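Local structure of mandelate racemase/muconate lactonizing enzyme (3CB3) at residues K182-Q187 against D213-W218; I238-D243 against I261-M266; G249-A254 against H279-Y284; I229-N234 against F257-A262; T29-A34 against K42-I47. The protein belongs to the mandelate racemase group of the enolase superfamily and probably acts, with magnesium, on sugar-acid substrates such as the L-glucarate bound here. All coordinates share one frame; numbering follows the deposited sequence.

Contact 1 of 5, residues K182-Q187 against D213-W218; sequences KLKVGQ and DANQQW. With MG (magnesium ion), chain E; LGT (L-glucaric acid), chain G.
Asp-213 and the strand 182-184 meet as parallel neighbours through two backbone bonds: Asp-213 N gives to Leu-183 O, and Val-185 N gives to Asp-213 O at 2.9 Å, nearly straight at the hydrogen (173°) but from above the carbonyl plane. The two carboxylate oxygens of Asp-213 divide their work. OD2 binds the magnesium ion at 2.1 Å and accepts a hydrogen bond from water 1; OD1 receives Asn-215 N at 2.8 Å, an Asx turn that, with the metal bond, helps to fix the carboxylate's rotation. Lys-182, with CG anti to its N (chi1 -171°) and a bend at chi3, crosses Asp-213 and brings NZ to 2.9 Å from O1A of the L-glucarate; the same NZ is salt-bridged to Glu-239 and Glu-335. Putting a methionine at Lys-182 would probably leave that ligand carboxylate and both glutamates without their ammonium partner. Lys-184 NZ holds the other end of the ligand, 2.9 Å from O6A. Farther out, Val-185 CG2 packs 3.8 Å from Trp-218 CZ2. A Lys-x-Lys pair on one strand, with a metal-binding aspartate ending the next, is typical of the barrel active site in the mandelate racemase and muconate lactonizing enzyme branches of the enolase superfamily.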
# COMPACT_ATOMS: atom_id res chain seq x y z
N LYS A 182 23.06 -10.86 15.26
CA LYS A 182 22.22 -9.67 15.46
C LYS A 182 21.47 -9.87 16.78
O LYS A 182 20.79 -10.88 16.97
CB LYS A 182 21.22 -9.48 14.32
CG LYS A 182 20.50 -8.13 14.39
CD LYS A 182 19.83 -7.75 13.07
CE LYS A 182 18.57 -8.56 12.81
NZ LYS A 182 18.04 -8.29 11.44
N LEU A 183 21.60 -8.90 17.67
CA LEU A 183 20.95 -8.97 18.98
C LEU A 183 19.79 -7.99 19.09
O LEU A 183 19.91 -6.82 18.71
CB LEU A 183 21.97 -8.65 20.07
CG LEU A 183 23.25 -9.50 20.07
CD1 LEU A 183 24.29 -8.82 20.95
CD2 LEU A 183 22.93 -10.92 20.55
N LYS A 184 18.68 -8.46 19.63
CA LYS A 184 17.54 -7.59 19.80
C LYS A 184 17.73 -6.70 21.02
O LYS A 184 18.18 -7.15 22.08
CB LYS A 184 16.26 -8.43 19.93
CG LYS A 184 15.82 -9.04 18.62
CD LYS A 184 14.60 -9.90 18.77
CE LYS A 184 14.08 -10.33 17.41
NZ LYS A 184 13.72 -9.15 16.57
N VAL A 185 17.42 -5.42 20.86
CA VAL A 185 17.53 -4.44 21.93
C VAL A 185 16.25 -3.61 21.88
O VAL A 185 15.36 -3.89 21.07
CB VAL A 185 18.75 -3.49 21.76
CG1 VAL A 185 20.07 -4.28 21.91
CG2 VAL A 185 18.69 -2.80 20.40
N GLY A 186 16.14 -2.60 22.73
CA GLY A 186 14.95 -1.77 22.70
C GLY A 186 14.04 -1.85 23.91
O GLY A 186 12.97 -1.26 23.91
N GLN A 187 14.44 -2.58 24.95
CA GLN A 187 13.60 -2.68 26.13
C GLN A 187 13.60 -1.36 26.89
O GLN A 187 14.49 -0.53 26.71
CB GLN A 187 14.06 -3.82 27.05
CG GLN A 187 15.55 -3.86 27.30
CD GLN A 187 15.94 -5.03 28.17
OE1 GLN A 187 17.07 -5.51 28.11
NE2 GLN A 187 15.01 -5.49 29.00
N ASP A 213 19.14 -4.88 16.75
CA ASP A 213 17.87 -4.52 16.14
C ASP A 213 16.96 -4.00 17.26
O ASP A 213 16.63 -4.73 18.19
CB ASP A 213 17.23 -5.74 15.49
CG ASP A 213 16.07 -5.38 14.57
OD1 ASP A 213 15.40 -4.34 14.81
OD2 ASP A 213 15.82 -6.14 13.61
N ALA A 214 16.58 -2.72 17.18
CA ALA A 214 15.72 -2.11 18.20
C ALA A 214 14.24 -2.27 17.84
O ALA A 214 13.36 -1.98 18.64
CB ALA A 214 16.06 -0.61 18.34
N ASN A 215 13.98 -2.72 16.61
CA ASN A 215 12.62 -2.92 16.15
C ASN A 215 11.68 -1.74 16.40
O ASN A 215 10.58 -1.92 16.92
CB ASN A 215 12.03 -4.19 16.77
CG ASN A 215 12.64 -5.45 16.19
OD1 ASN A 215 12.28 -5.87 15.08
ND2 ASN A 215 13.56 -6.05 16.92
N GLN A 216 12.14 -0.54 16.03
CA GLN A 216 11.36 0.71 16.15
C GLN A 216 10.91 1.08 17.56
O GLN A 216 10.00 1.90 17.73
CB GLN A 216 10.12 0.64 15.25
CG GLN A 216 10.30 -0.13 13.95
CD GLN A 216 9.03 -0.17 13.10
OE1 GLN A 216 8.81 -1.12 12.34
NE2 GLN A 216 8.22 0.87 13.20
N GLN A 217 11.56 0.53 18.58
CA GLN A 217 11.15 0.80 19.94
C GLN A 217 11.61 2.08 20.62
O GLN A 217 11.12 2.40 21.71
CB GLN A 217 11.49 -0.40 20.81
CG GLN A 217 10.63 -1.61 20.47
CD GLN A 217 11.08 -2.87 21.16
OE1 GLN A 217 12.14 -3.42 20.85
NE2 GLN A 217 10.28 -3.34 22.12
N TRP A 218 12.53 2.81 20.01
CA TRP A 218 12.99 4.04 20.63
C TRP A 218 12.35 5.30 20.04
O TRP A 218 11.96 5.31 18.87
CB TRP A 218 14.51 4.18 20.48
CG TRP A 218 15.32 3.09 21.11
CD1 TRP A 218 15.06 2.45 22.30
CD2 TRP A 218 16.55 2.56 20.63
NE1 TRP A 218 16.06 1.55 22.58
CE2 TRP A 218 16.99 1.60 21.57
CE3 TRP A 218 17.33 2.80 19.49
CZ2 TRP A 218 18.18 0.88 21.40
CZ3 TRP A 218 18.52 2.08 19.32
CH2 TRP A 218 18.93 1.13 20.28
MG MG E . 14.67 -6.06 11.86
O1A LGT G . 15.23 -7.90 11.12
C1 LGT G . 14.42 -8.82 11.36
O1B LGT G . 14.44 -9.95 10.81
C2 LGT G . 13.29 -8.57 12.41
O2 LGT G . 13.02 -7.16 12.50
C3 LGT G . 12.00 -9.34 12.07
O3 LGT G . 11.56 -8.93 10.78
C4 LGT G . 10.82 -9.14 13.09
O4 LGT G . 9.72 -8.44 12.48
C5 LGT G . 10.25 -10.44 13.70
O5 LGT G . 9.81 -11.32 12.65
C6 LGT G . 11.28 -11.16 14.59
O6A LGT G . 11.46 -10.68 15.74
O6B LGT G . 11.89 -12.16 14.13
O HOH W 1 15.45 -8.52 14.93
O HOH W 2 16.70 0.07 25.14
O HOH W 3 14.19 -4.40 12.83

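Contact 2 of 5, residues I238-D243 against I261-M266; sequences IEEPLD and IATGEM. With MG (magnesium ion), chain E; LGT (L-glucaric acid), chain G.
Glu-239 and Glu-265 share the magnesium ion, Glu-239 OE2 at 2.0 Å from the metal and Glu-265 OE1 at 2.1 Å. The side chains cross at about a right angle, their carboxylate planes 67° apart, and the cation probably offsets the repulsion between two oxygens brought so close. Glu-239 reaches the metal fully extended (chi1 -180°, chi2 176°), and its other oxygen, OE1, is salt-bridged to Lys-182. Glu-265 OE2 turns to the ligand and accepts from O3 of the L-glucarate at 3.0 Å. The strands of Glu-239 and Glu-265 belong to one beta-alpha-beta unit of the barrel, and Asp-213, at the end of the strand before it, completes the trio of metal-binding carboxylates that characterises the enolase superfamily. Glu-240 does not touch the metal: its OE2 accepts from waters 4 and 5, which link it to Met-266 N and to Thr-263 OG1. Behind the carboxylates the parallel strands are tied by Ala-262 N to Ile-238 O and by Glu-240 N to Ala-262 O, the latter 2.8 Å. Outermost is the apolar layer: Pro-241 CD rests 4.2 Å from Ile-261 CG2, and Ile-261 CD1 lies 4.4 Å from Ile-238 CB.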
# COMPACT_ATOMS: atom_id res chain seq x y z
N ILE A 238 23.00 -0.49 13.63
CA ILE A 238 21.94 -0.36 14.62
C ILE A 238 20.71 -0.27 13.71
O ILE A 238 20.55 0.70 12.97
CB ILE A 238 22.08 0.94 15.44
CG1 ILE A 238 23.31 0.86 16.34
CG2 ILE A 238 20.82 1.16 16.28
CD1 ILE A 238 23.65 2.17 17.02
N GLU A 239 19.87 -1.31 13.78
CA GLU A 239 18.68 -1.44 12.95
C GLU A 239 17.37 -0.94 13.57
O GLU A 239 17.09 -1.16 14.75
CB GLU A 239 18.53 -2.91 12.57
CG GLU A 239 17.36 -3.24 11.71
CD GLU A 239 17.35 -4.70 11.31
OE1 GLU A 239 18.45 -5.30 11.30
OE2 GLU A 239 16.27 -5.24 11.00
N GLU A 240 16.57 -0.29 12.73
CA GLU A 240 15.27 0.25 13.11
C GLU A 240 15.22 0.89 14.49
O GLU A 240 14.43 0.48 15.34
CB GLU A 240 14.19 -0.84 13.02
CG GLU A 240 13.83 -1.26 11.59
CD GLU A 240 12.37 -1.67 11.46
OE1 GLU A 240 12.00 -2.77 11.94
OE2 GLU A 240 11.59 -0.88 10.88
N PRO A 241 16.07 1.89 14.74
CA PRO A 241 16.00 2.48 16.07
C PRO A 241 14.69 3.26 16.23
O PRO A 241 14.18 3.40 17.35
CB PRO A 241 17.23 3.39 16.11
CG PRO A 241 17.39 3.80 14.68
CD PRO A 241 17.12 2.52 13.92
N LEU A 242 14.15 3.74 15.11
CA LEU A 242 12.92 4.53 15.11
C LEU A 242 11.79 3.94 14.27
O LEU A 242 11.96 2.92 13.60
CB LEU A 242 13.22 5.94 14.58
CG LEU A 242 14.31 6.71 15.32
CD1 LEU A 242 14.68 7.97 14.55
CD2 LEU A 242 13.84 7.04 16.73
N ASP A 243 10.64 4.61 14.32
CA ASP A 243 9.48 4.20 13.54
C ASP A 243 9.95 4.13 12.09
O ASP A 243 10.68 5.01 11.64
CB ASP A 243 8.37 5.25 13.66
CG ASP A 243 7.14 4.89 12.85
OD1 ASP A 243 6.23 4.24 13.41
OD2 ASP A 243 7.09 5.25 11.66
N ILE A 261 23.30 3.08 10.31
CA ILE A 261 21.91 2.96 10.69
C ILE A 261 21.27 2.12 9.59
O ILE A 261 21.46 2.39 8.40
CB ILE A 261 21.21 4.34 10.71
CG1 ILE A 261 21.88 5.25 11.75
CG2 ILE A 261 19.73 4.17 11.02
CD1 ILE A 261 21.81 4.72 13.16
N ALA A 262 20.52 1.09 9.98
CA ALA A 262 19.85 0.23 9.01
C ALA A 262 18.34 0.26 9.20
O ALA A 262 17.84 0.30 10.33
CB ALA A 262 20.36 -1.20 9.14
N THR A 263 17.60 0.26 8.09
CA THR A 263 16.15 0.25 8.16
C THR A 263 15.54 0.06 6.78
O THR A 263 16.24 0.19 5.78
CB THR A 263 15.59 1.56 8.79
OG1 THR A 263 14.16 1.49 8.85
CG2 THR A 263 16.01 2.79 7.98
N GLY A 264 14.26 -0.30 6.74
CA GLY A 264 13.58 -0.48 5.48
C GLY A 264 12.73 -1.74 5.38
O GLY A 264 11.86 -1.81 4.51
N GLU A 265 12.95 -2.71 6.26
CA GLU A 265 12.20 -3.96 6.22
C GLU A 265 10.68 -3.80 6.18
O GLU A 265 9.99 -4.64 5.60
CB GLU A 265 12.57 -4.86 7.41
CG GLU A 265 11.93 -4.46 8.74
CD GLU A 265 12.43 -5.31 9.90
OE1 GLU A 265 13.66 -5.33 10.12
OE2 GLU A 265 11.60 -5.95 10.59
N MET A 266 10.15 -2.75 6.80
CA MET A 266 8.70 -2.53 6.81
C MET A 266 8.13 -1.84 5.57
O MET A 266 6.92 -1.87 5.35
CB MET A 266 8.31 -1.71 8.06
CG MET A 266 8.72 -2.35 9.37
SD MET A 266 8.16 -4.06 9.48
CE MET A 266 6.38 -3.83 9.56
MG MG E . 14.67 -6.06 11.86
O1A LGT G . 15.23 -7.90 11.12
C1 LGT G . 14.42 -8.82 11.36
O1B LGT G . 14.44 -9.95 10.81
C2 LGT G . 13.29 -8.57 12.41
O2 LGT G . 13.02 -7.16 12.50
C3 LGT G . 12.00 -9.34 12.07
O3 LGT G . 11.56 -8.93 10.78
C4 LGT G . 10.82 -9.14 13.09
O4 LGT G . 9.72 -8.44 12.48
C5 LGT G . 10.25 -10.44 13.70
O5 LGT G . 9.81 -11.32 12.65
C6 LGT G . 11.28 -11.16 14.59
O6A LGT G . 11.46 -10.68 15.74
O6B LGT G . 11.89 -12.16 14.13
O HOH W 4 11.37 -0.45 8.05
O HOH W 5 12.83 1.75 11.19
O HOH W 3 14.19 -4.40 12.83

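Contact 3 of 5, residues G249-A254 against H279-Y284; sequences GHAALA and HRAADY. With MG (magnesium ion), chain F.
Ala-251 CB presses against the backbone at the end of helix 270-279, 3.1 Å from His-279 O and 3.5 Å from Arg-280 O. The preceding residue, His-250, sets CB 3.2 Å from Ala-281 O and 3.8 Å from Ala-281 CB, while its imidazole turns away, where NE2 makes weak bonds to the carbonyls of Leu-242 and Asp-243. Ala-281 O is buried here without a polar partner in the model. With no direct hydrogen bond across, water 6 serves as the polar link, donating to both Ala-251 O and Arg-280 O. Ala-254 CB comes 3.8 Å from Asp-283 OD2, an oxygen that also accepts from Ile-261 N. Outward from there a second magnesium ion takes Ala-254 O at 2.0 Å, and its waters 7 and 8 donate to OD1 and OD2 of Asp-283, so this carboxylate holds the ion through its hydration shell. Small alanines let the helix 247-256 come close to the chain where Arg-280, at positive phi, ends the neighbouring helix in a Schellman motif: a helix-to-loop contact on the outer layer of the barrel.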
# COMPACT_ATOMS: atom_id res chain seq x y z
N GLY A 249 14.18 11.53 11.30
CA GLY A 249 14.82 11.12 12.54
C GLY A 249 15.97 10.18 12.26
O GLY A 249 17.04 10.29 12.87
N HIS A 250 15.76 9.23 11.35
CA HIS A 250 16.81 8.29 10.99
C HIS A 250 17.99 9.02 10.35
O HIS A 250 19.15 8.73 10.65
CB HIS A 250 16.27 7.22 10.04
CG HIS A 250 15.50 6.14 10.73
ND1 HIS A 250 16.04 5.35 11.72
CD2 HIS A 250 14.23 5.71 10.55
CE1 HIS A 250 15.14 4.47 12.12
NE2 HIS A 250 14.03 4.66 11.42
N ALA A 251 17.69 9.99 9.49
CA ALA A 251 18.75 10.74 8.83
C ALA A 251 19.60 11.51 9.83
O ALA A 251 20.82 11.54 9.72
CB ALA A 251 18.15 11.71 7.80
N ALA A 252 18.94 12.13 10.82
CA ALA A 252 19.67 12.88 11.85
C ALA A 252 20.60 11.96 12.64
O ALA A 252 21.73 12.33 12.93
CB ALA A 252 18.68 13.58 12.79
N LEU A 253 20.13 10.77 12.98
CA LEU A 253 20.97 9.81 13.71
C LEU A 253 22.14 9.38 12.82
O LEU A 253 23.31 9.43 13.23
CB LEU A 253 20.15 8.58 14.12
CG LEU A 253 19.13 8.80 15.25
CD1 LEU A 253 18.12 7.66 15.26
CD2 LEU A 253 19.86 8.87 16.59
N ALA A 254 21.84 8.95 11.60
CA ALA A 254 22.87 8.51 10.67
C ALA A 254 23.94 9.58 10.47
O ALA A 254 25.13 9.28 10.49
CB ALA A 254 22.24 8.15 9.32
N HIS A 279 16.16 11.17 1.88
CA HIS A 279 16.47 11.78 3.18
C HIS A 279 17.84 11.35 3.72
O HIS A 279 18.30 11.89 4.73
CB HIS A 279 15.44 11.40 4.25
CG HIS A 279 14.12 12.08 4.11
ND1 HIS A 279 13.08 11.54 3.38
CD2 HIS A 279 13.65 13.24 4.63
CE1 HIS A 279 12.03 12.35 3.45
NE2 HIS A 279 12.35 13.39 4.20
N ARG A 280 18.48 10.38 3.07
CA ARG A 280 19.75 9.84 3.54
C ARG A 280 19.47 9.31 4.94
O ARG A 280 20.21 9.57 5.89
CB ARG A 280 20.83 10.94 3.58
CG ARG A 280 21.06 11.61 2.22
CD ARG A 280 22.22 12.60 2.25
NE ARG A 280 21.98 13.74 3.12
CZ ARG A 280 21.10 14.71 2.86
NH1 ARG A 280 20.37 14.68 1.76
NH2 ARG A 280 20.97 15.72 3.72
N ALA A 281 18.38 8.57 5.06
CA ALA A 281 17.94 8.01 6.33
C ALA A 281 18.53 6.65 6.69
O ALA A 281 18.21 6.10 7.74
CB ALA A 281 16.41 7.93 6.34
N ALA A 282 19.39 6.11 5.84
CA ALA A 282 19.96 4.80 6.14
C ALA A 282 21.27 4.52 5.43
O ALA A 282 21.41 4.79 4.25
CB ALA A 282 18.94 3.71 5.80
N ASP A 283 22.21 3.95 6.17
CA ASP A 283 23.52 3.59 5.65
C ASP A 283 23.36 2.24 4.97
O ASP A 283 23.92 2.00 3.90
CB ASP A 283 24.52 3.50 6.80
CG ASP A 283 24.70 4.83 7.49
OD1 ASP A 283 25.37 5.72 6.91
OD2 ASP A 283 24.17 4.99 8.61
N TYR A 284 22.57 1.38 5.60
CA TYR A 284 22.25 0.05 5.09
C TYR A 284 20.75 0.04 4.79
O TYR A 284 19.94 0.26 5.69
CB TYR A 284 22.53 -1.03 6.12
CG TYR A 284 23.96 -1.51 6.15
CD1 TYR A 284 24.40 -2.49 5.26
CD2 TYR A 284 24.86 -0.99 7.07
CE1 TYR A 284 25.71 -2.94 5.29
CE2 TYR A 284 26.18 -1.43 7.10
CZ TYR A 284 26.59 -2.41 6.21
OH TYR A 284 27.88 -2.88 6.28
MG MG F . 26.63 7.93 10.16
O HOH W 6 22.00 11.21 7.43
O HOH W 7 25.84 7.89 8.14
O HOH W 8 25.35 6.46 10.52
O HOH W 9 28.18 9.37 9.88
O HOH W 10 27.93 6.60 9.69

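Contact 4 of 5, residues I229-N234 against F257-A262; sequences IFEPFN and FDTPIA. With MG (magnesium ion), chain F.
Glu-231 ties the end of one barrel helix to the loop before a strand, a carboxylate-to-backbone contact at the end of the enolase-type C-terminal barrel opposite the active site. Helix 220-230 passes into a short 3-10 turn here, and the loop 257-260 leads into strand 261-263. Glu-231, bent at chi2 (-73°), turns its carboxylate onto two successive amides: OE2 accepts Asp-258 N, and OE1 accepts Thr-259 N through its syn lone pair, both at 2.8 Å. The hydroxyl of Thr-259 donates to OE1 as well, meeting it nearly along its C-O axis, so OE1 is held by two donors from one residue. A glutamine in place of Glu-231 would probably cost one of these amides its acceptor, since an NH2 would face an N-H. The Glu-231 methylene CG lies 3.7 Å from Phe-257 CD1, and OE2 sits at the edge of that ring. Phe-257 O binds the second magnesium ion at 2.1 Å. Water 11 bridges the segments, donating to Phe-230 O and, at 2.7 Å, to Thr-259 OG1.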
# COMPACT_ATOMS: atom_id res chain seq x y z
N ILE A 229 25.86 5.56 23.12
CA ILE A 229 26.51 4.61 24.01
C ILE A 229 27.07 3.45 23.19
O ILE A 229 28.12 2.90 23.49
CB ILE A 229 25.53 4.06 25.06
CG1 ILE A 229 24.96 5.20 25.89
CG2 ILE A 229 26.23 3.04 25.96
CD1 ILE A 229 26.01 6.07 26.53
N PHE A 230 26.35 3.09 22.14
CA PHE A 230 26.76 1.97 21.30
C PHE A 230 27.93 2.26 20.37
O PHE A 230 28.55 1.32 19.86
CB PHE A 230 25.57 1.47 20.48
CG PHE A 230 24.67 0.52 21.23
CD1 PHE A 230 25.21 -0.55 21.93
CD2 PHE A 230 23.29 0.67 21.18
CE1 PHE A 230 24.39 -1.47 22.58
CE2 PHE A 230 22.45 -0.25 21.83
CZ PHE A 230 23.01 -1.32 22.53
N GLU A 231 28.25 3.53 20.15
CA GLU A 231 29.34 3.90 19.25
C GLU A 231 30.65 3.14 19.46
O GLU A 231 31.15 2.50 18.54
CB GLU A 231 29.62 5.42 19.34
CG GLU A 231 28.68 6.31 18.52
CD GLU A 231 28.92 6.25 17.01
OE1 GLU A 231 28.54 5.23 16.38
OE2 GLU A 231 29.49 7.21 16.45
N PRO A 232 31.21 3.18 20.68
CA PRO A 232 32.47 2.46 20.94
C PRO A 232 32.43 0.95 20.73
O PRO A 232 33.48 0.30 20.71
CB PRO A 232 32.81 2.87 22.38
CG PRO A 232 31.46 3.15 23.00
CD PRO A 232 30.74 3.88 21.90
N PHE A 233 31.24 0.38 20.57
CA PHE A 233 31.11 -1.06 20.35
C PHE A 233 31.47 -1.47 18.92
O PHE A 233 31.73 -2.64 18.65
CB PHE A 233 29.67 -1.50 20.62
CG PHE A 233 29.32 -1.59 22.07
CD1 PHE A 233 29.26 -2.83 22.70
CD2 PHE A 233 29.03 -0.44 22.80
CE1 PHE A 233 28.91 -2.92 24.05
CE2 PHE A 233 28.68 -0.53 24.15
CZ PHE A 233 28.61 -1.77 24.77
N ASN A 234 31.47 -0.51 18.00
CA ASN A 234 31.78 -0.78 16.60
C ASN A 234 30.87 -1.86 16.03
O ASN A 234 31.35 -2.85 15.46
CB ASN A 234 33.24 -1.23 16.43
CG ASN A 234 34.23 -0.10 16.65
OD1 ASN A 234 33.96 1.05 16.31
ND2 ASN A 234 35.38 -0.44 17.22
N PHE A 257 26.14 9.87 13.96
CA PHE A 257 26.93 8.74 14.41
C PHE A 257 27.69 7.95 13.35
O PHE A 257 27.24 7.83 12.21
CB PHE A 257 26.02 7.80 15.22
CG PHE A 257 25.39 8.47 16.41
CD1 PHE A 257 26.18 8.90 17.47
CD2 PHE A 257 24.02 8.70 16.46
CE1 PHE A 257 25.61 9.55 18.57
CE2 PHE A 257 23.44 9.35 17.54
CZ PHE A 257 24.23 9.78 18.60
N ASP A 258 28.84 7.42 13.74
CA ASP A 258 29.67 6.62 12.85
C ASP A 258 28.99 5.30 12.56
O ASP A 258 28.98 4.84 11.42
CB ASP A 258 31.03 6.34 13.49
CG ASP A 258 31.85 7.58 13.72
OD1 ASP A 258 31.48 8.65 13.17
OD2 ASP A 258 32.87 7.50 14.43
N THR A 259 28.43 4.68 13.60
CA THR A 259 27.76 3.40 13.44
C THR A 259 26.66 3.51 12.40
O THR A 259 25.82 4.41 12.45
CB THR A 259 27.13 2.94 14.77
OG1 THR A 259 28.15 2.82 15.76
CG2 THR A 259 26.44 1.58 14.60
N PRO A 260 26.67 2.59 11.41
CA PRO A 260 25.66 2.60 10.35
C PRO A 260 24.26 2.39 10.91
O PRO A 260 24.07 1.63 11.87
CB PRO A 260 26.09 1.45 9.45
CG PRO A 260 27.57 1.40 9.64
CD PRO A 260 27.73 1.61 11.13
N ILE A 261 23.30 3.08 10.31
CA ILE A 261 21.91 2.96 10.69
C ILE A 261 21.27 2.12 9.59
O ILE A 261 21.46 2.39 8.40
CB ILE A 261 21.21 4.34 10.71
CG1 ILE A 261 21.88 5.25 11.75
CG2 ILE A 261 19.73 4.17 11.02
CD1 ILE A 261 21.81 4.72 13.16
N ALA A 262 20.52 1.09 9.98
CA ALA A 262 19.85 0.23 9.01
C ALA A 262 18.34 0.26 9.20
O ALA A 262 17.84 0.30 10.33
CB ALA A 262 20.36 -1.20 9.14
MG MG F . 26.63 7.93 10.16
O HOH W 11 28.70 0.68 17.31
O HOH W 10 27.93 6.60 9.69
O HOH W 8 25.35 6.46 10.52
O HOH W 9 28.18 9.37 9.88
O HOH W 7 25.84 7.89 8.14

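Contact 5 of 5, residues T29-A34 against K42-I47; sequences TPISDA and KPMTEI
Ile-31 and Met-44 face each other as an antiparallel hydrogen-bonded pair, each backbone N giving to the other's O. Ile-31 N to Met-44 O is 2.8 Å, with the donor in the carbonyl plane; Met-44 N to Ile-31 O is 2.9 Å and straight (172°), its donor tilted slightly from the plane. Pro-30 CA adds a CA-H...O contact to Met-44 O. The ladder is short, because the chain turns a corner at Thr-29 and leaves strand form after Ile-31. The two side chains of the pair run side by side and point the same way. Met-44 stretches out, its chi1 of -170° swinging CG away from the backbone N, and bends only at chi3, which lays SD alongside Ile-31 CD1 at 3.4 Å. The neighbours of the pair bear smaller contacts. Pro-30 CB meets Pro-43 CB at 4.1 Å. On the same proline, CB lies 3.2 Å from Ser-32 OG. Beyond, Asp-33 caps the short helix 34-37 through Lys-35 N. Ile-31 also touches the bound L-glucarate, which places this two-stranded antiparallel pair, linked through helix 34-37, in the N-terminal capping domain, whose loop closes over the barrel's active site in this superfamily.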
# COMPACT_ATOMS: atom_id res chain seq x y z
N THR A 29 8.96 -22.28 16.71
CA THR A 29 8.82 -21.56 17.97
C THR A 29 8.09 -20.24 17.72
O THR A 29 8.42 -19.50 16.80
CB THR A 29 10.18 -21.24 18.61
OG1 THR A 29 10.77 -20.11 17.96
CG2 THR A 29 11.12 -22.43 18.49
N PRO A 30 7.08 -19.94 18.55
CA PRO A 30 6.30 -18.71 18.41
C PRO A 30 7.12 -17.44 18.59
O PRO A 30 8.04 -17.39 19.41
CB PRO A 30 5.22 -18.86 19.47
CG PRO A 30 5.91 -19.62 20.54
CD PRO A 30 6.65 -20.68 19.75
N ILE A 31 6.78 -16.41 17.82
CA ILE A 31 7.48 -15.14 17.90
C ILE A 31 6.64 -14.18 18.74
O ILE A 31 5.51 -13.86 18.38
CB ILE A 31 7.66 -14.53 16.50
CG1 ILE A 31 8.17 -15.60 15.53
CG2 ILE A 31 8.66 -13.38 16.56
CD1 ILE A 31 8.02 -15.21 14.07
N SER A 32 7.20 -13.73 19.86
CA SER A 32 6.49 -12.80 20.75
C SER A 32 7.32 -11.56 21.07
O SER A 32 8.28 -11.62 21.84
CB SER A 32 6.10 -13.51 22.05
OG SER A 32 5.20 -14.57 21.79
N ASP A 33 6.94 -10.44 20.48
CA ASP A 33 7.63 -9.18 20.70
C ASP A 33 7.07 -8.49 21.94
O ASP A 33 6.35 -9.10 22.73
CB ASP A 33 7.46 -8.26 19.49
CG ASP A 33 6.01 -7.87 19.26
OD1 ASP A 33 5.17 -8.78 19.07
OD2 ASP A 33 5.71 -6.66 19.27
N ALA A 34 7.41 -7.22 22.11
CA ALA A 34 6.96 -6.44 23.25
C ALA A 34 5.43 -6.31 23.26
O ALA A 34 4.81 -6.34 24.32
CB ALA A 34 7.60 -5.05 23.22
N LYS A 42 -1.46 -11.45 19.91
CA LYS A 42 -1.13 -12.86 20.03
C LYS A 42 0.24 -13.15 19.43
O LYS A 42 0.72 -12.44 18.56
CB LYS A 42 -2.17 -13.72 19.30
CG LYS A 42 -3.53 -13.77 19.97
CD LYS A 42 -4.50 -14.62 19.17
CE LYS A 42 -5.63 -15.15 20.04
NZ LYS A 42 -6.36 -14.07 20.76
N PRO A 43 0.90 -14.21 19.92
CA PRO A 43 2.22 -14.55 19.39
C PRO A 43 2.04 -14.98 17.93
O PRO A 43 0.96 -15.43 17.54
CB PRO A 43 2.66 -15.73 20.26
CG PRO A 43 1.93 -15.50 21.55
CD PRO A 43 0.57 -15.05 21.09
N MET A 44 3.10 -14.83 17.13
CA MET A 44 3.07 -15.23 15.73
C MET A 44 3.48 -16.70 15.72
O MET A 44 4.57 -17.03 16.17
CB MET A 44 4.07 -14.40 14.94
CG MET A 44 3.97 -14.54 13.42
SD MET A 44 5.33 -13.66 12.60
CE MET A 44 5.30 -12.09 13.49
N THR A 45 2.61 -17.57 15.21
CA THR A 45 2.92 -19.00 15.18
C THR A 45 2.97 -19.60 13.77
O THR A 45 3.28 -20.78 13.60
CB THR A 45 1.88 -19.82 16.00
OG1 THR A 45 0.59 -19.70 15.40
CG2 THR A 45 1.81 -19.29 17.44
N GLU A 46 2.68 -18.78 12.77
CA GLU A 46 2.71 -19.26 11.39
C GLU A 46 2.92 -18.11 10.42
O GLU A 46 2.75 -16.94 10.79
CB GLU A 46 1.41 -19.99 11.05
CG GLU A 46 0.15 -19.19 11.39
CD GLU A 46 -1.13 -19.92 11.02
OE1 GLU A 46 -1.19 -21.16 11.16
OE2 GLU A 46 -2.10 -19.24 10.60
N ILE A 47 3.30 -18.44 9.19
CA ILE A 47 3.51 -17.44 8.15
C ILE A 47 2.70 -17.87 6.94
O ILE A 47 2.76 -19.02 6.54
CB ILE A 47 4.97 -17.35 7.69
CG1 ILE A 47 5.89 -17.07 8.87
CG2 ILE A 47 5.12 -16.22 6.66
CD1 ILE A 47 7.37 -17.16 8.51

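How the contacts relate
Contacts 1 and 2, centres 9 Å apart, follow one another round the same parallel sheet and share the active-site magnesium ion, the L-glucarate and water 3; Asp-213 OD2 lies 2.8 Å from Glu-239 OE2 at the metal. Contacts 3 and 4, centres 12 Å apart, meet at the second magnesium ion, taking one carbonyl from each. Contact 2 leads to both: Ile-261, shared with contact 4, has its O 3.2 Å from Tyr-284 N of contact 3, a probable hydrogen bond. Phe-230 of contact 4 packs on Val-185 and Trp-218 of contact 1. Contact 5 comes from the other domain, about 16 Å between centres from contact 1, which it touches where Ala-34 CB meets Gln-217.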